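Local coordinates for protein putative regulator of transfer genes ArtA (Staphylococcus aureus subsp. aureus USA300, PDB 3GXQ) that binds DNA as a ribbon-helix-helix dimer and acts as a master regulator of the transmission genes of plasmid pSK41, at the interface of chains A and B. Residues are numbered along the deposited sequence; one frame, centred on the assembly and turned at random. Chains: chain A/B, Putative regulator of transfer genes ArtA.

The interface of chains A and B. Residues chain A 12, 14, 38-39, 42-43, 46; chain B 14, 16-18.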
loop_
_atom_site.group_PDB
_atom_site.type_symbol
_atom_site.label_atom_id
_atom_site.label_comp_id
_atom_site.label_asym_id
_atom_site.label_seq_id
_atom_site.Cartn_x
_atom_site.Cartn_y
_atom_site.Cartn_z
ATOM N N VAL A 12 -11.417 -5.994 1.527
ATOM C CA VAL A 12 -11.781 -4.928 2.443
ATOM C C VAL A 12 -11.035 -3.642 2.108
ATOM O O VAL A 12 -9.885 -3.676 1.669
ATOM C CB VAL A 12 -11.477 -5.330 3.879
ATOM C CG1 VAL A 12 -12.562 -6.264 4.380
ATOM C CG2 VAL A 12 -10.127 -6.023 3.949
ATOM N N LEU A 14 -8.810 -0.515 2.107
ATOM C CA LEU A 14 -7.564 -0.067 2.712
ATOM C C LEU A 14 -7.478 1.323 2.112
ATOM O O LEU A 14 -7.458 1.491 0.894
ATOM C CB LEU A 14 -6.342 -0.903 2.298
ATOM C CG LEU A 14 -5.031 -0.444 2.979
ATOM C CD1 LEU A 14 -5.088 -0.830 4.445
ATOM C CD2 LEU A 14 -3.790 -1.086 2.342
ATOM N N VAL A 38 -4.363 0.030 -10.395
ATOM C CA VAL A 38 -3.544 0.486 -9.269
ATOM C C VAL A 38 -3.732 -0.327 -7.976
ATOM O O VAL A 38 -2.780 -0.620 -7.269
ATOM C CB VAL A 38 -3.802 1.996 -8.971
ATOM C CG1 VAL A 38 -3.140 2.409 -7.680
ATOM C CG2 VAL A 38 -3.238 2.830 -10.111
ATOM N N SER A 39 -4.959 -0.698 -7.663
ATOM C CA SER A 39 -5.211 -1.449 -6.443
ATOM C C SER A 39 -4.552 -2.830 -6.530
ATOM O O SER A 39 -4.086 -3.372 -5.530
ATOM C CB SER A 39 -6.718 -1.567 -6.209
ATOM O OG SER A 39 -7.310 -2.459 -7.128
ATOM N N GLY A 42 -1.014 -2.240 -5.823
ATOM C CA GLY A 42 -0.816 -1.978 -4.413
ATOM C C GLY A 42 -0.730 -3.257 -3.598
ATOM O O GLY A 42 0.062 -3.345 -2.665
ATOM N N ARG A 43 -1.527 -4.259 -3.955
ATOM C CA ARG A 43 -1.509 -5.522 -3.226
ATOM C C ARG A 43 -0.190 -6.266 -3.440
ATOM O O ARG A 43 0.419 -6.742 -2.478
ATOM C CB ARG A 43 -2.670 -6.418 -3.654
ATOM C CG ARG A 43 -4.029 -5.770 -3.577
ATOM C CD ARG A 43 -5.122 -6.801 -3.733
ATOM N NE ARG A 43 -6.381 -6.161 -4.077
ATOM C CZ ARG A 43 -6.816 -5.980 -5.318
ATOM N NH1 ARG A 43 -6.097 -6.407 -6.346
ATOM N NH2 ARG A 43 -7.957 -5.340 -5.529
ATOM N N LEU A 46 2.461 -4.530 -1.542
ATOM C CA LEU A 46 2.249 -4.754 -0.113
ATOM C C LEU A 46 2.738 -6.178 0.237
ATOM O O LEU A 46 3.421 -6.377 1.234
ATOM C CB LEU A 46 0.761 -4.587 0.230
ATOM C CG LEU A 46 0.207 -3.159 0.394
ATOM C CD1 LEU A 46 -1.299 -3.199 0.467
ATOM C CD2 LEU A 46 0.754 -2.529 1.658
ATOM N N LEU B 14 -4.551 7.052 -1.356
ATOM C CA LEU B 14 -4.360 5.788 -2.052
ATOM C C LEU B 14 -5.492 4.950 -1.486
ATOM O O LEU B 14 -5.525 4.687 -0.289
ATOM C CB LEU B 14 -3.019 5.131 -1.692
ATOM C CG LEU B 14 -2.674 3.824 -2.427
ATOM C CD1 LEU B 14 -2.429 4.087 -3.910
ATOM C CD2 LEU B 14 -1.432 3.220 -1.813
ATOM N N LEU B 16 -7.499 1.334 -2.014
ATOM C CA LEU B 16 -7.590 0.052 -2.702
ATOM C C LEU B 16 -8.183 -1.051 -1.857
ATOM O O LEU B 16 -8.168 -0.994 -0.635
ATOM C CB LEU B 16 -6.210 -0.399 -3.225
ATOM C CG LEU B 16 -4.859 -0.388 -2.469
ATOM C CD1 LEU B 16 -4.976 0.249 -1.110
ATOM C CD2 LEU B 16 -4.351 -1.805 -2.348
ATOM N N LEU B 17 -8.701 -2.068 -2.531
ATOM C CA LEU B 17 -9.281 -3.209 -1.850
ATOM C C LEU B 17 -8.168 -4.233 -1.628
ATOM O O LEU B 17 -7.329 -4.450 -2.509
ATOM C CB LEU B 17 -10.404 -3.815 -2.697
ATOM C CG LEU B 17 -11.631 -2.931 -2.925
ATOM C CD1 LEU B 17 -12.493 -3.506 -4.006
ATOM C CD2 LEU B 17 -12.425 -2.823 -1.656
ATOM N N VAL B 18 -8.151 -4.841 -0.446
ATOM C CA VAL B 18 -7.155 -5.851 -0.120
ATOM C C VAL B 18 -7.845 -7.070 0.476
ATOM O O VAL B 18 -8.942 -6.962 1.036
ATOM C CB VAL B 18 -6.109 -5.327 0.887
ATOM C CG1 VAL B 18 -5.377 -4.117 0.297
ATOM C CG2 VAL B 18 -6.774 -4.977 2.214
#
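A:Leu14 and B:Leu16 pair backbone to backbone in the intermolecular ribbon of the ribbon-helix-helix dimer, where strand 12-18 of each subunit runs antiparallel to its twin. Their amides and carbonyls bond reciprocally. A second reciprocal pair joins A:Val12 and B:Val18; A:Val12 N reaches B:Val18 O at 2.7 Å.

Packing is tightest around B:Leu16, between the strand of chain A and helix 38-51, where the CB of A:Ser39 presses against the CB of B:Leu16 at 3.2 Å. With chi1 at 46°, CG of B:Leu16 is flanked by its own backbone N and C, and the branch points toward A:Gly42 of the helix. CD1 lies alongside A:Leu14, 3.8 Å from CB of that residue. CD2 rests against the helix backbone, 3.6 Å from A:Ser39 O and close to CA of A:Gly42. The second torsion, -5°, is nearly eclipsed and suggests strain or an imprecise model. CG1 of B:Val18 extends this apolar layer, meeting A:Leu14 CB at 3.9 Å.

A:Arg43 reaches from the helix to B:Leu17 of the chain B strand. Its chain runs extended from CG to NE past B:Leu16 in the opposite direction, and NE donates to the B:Leu17 carbonyl O at 2.5 Å, tilted 30° from the carbonyl plane; NH2 adds a weak contact.

Looser contacts lie at the margins: A:Val38 CG1 and B:Leu14 CD1 are 4.2 Å apart, and A:Leu46 just grazes B:Val18 with a methyl.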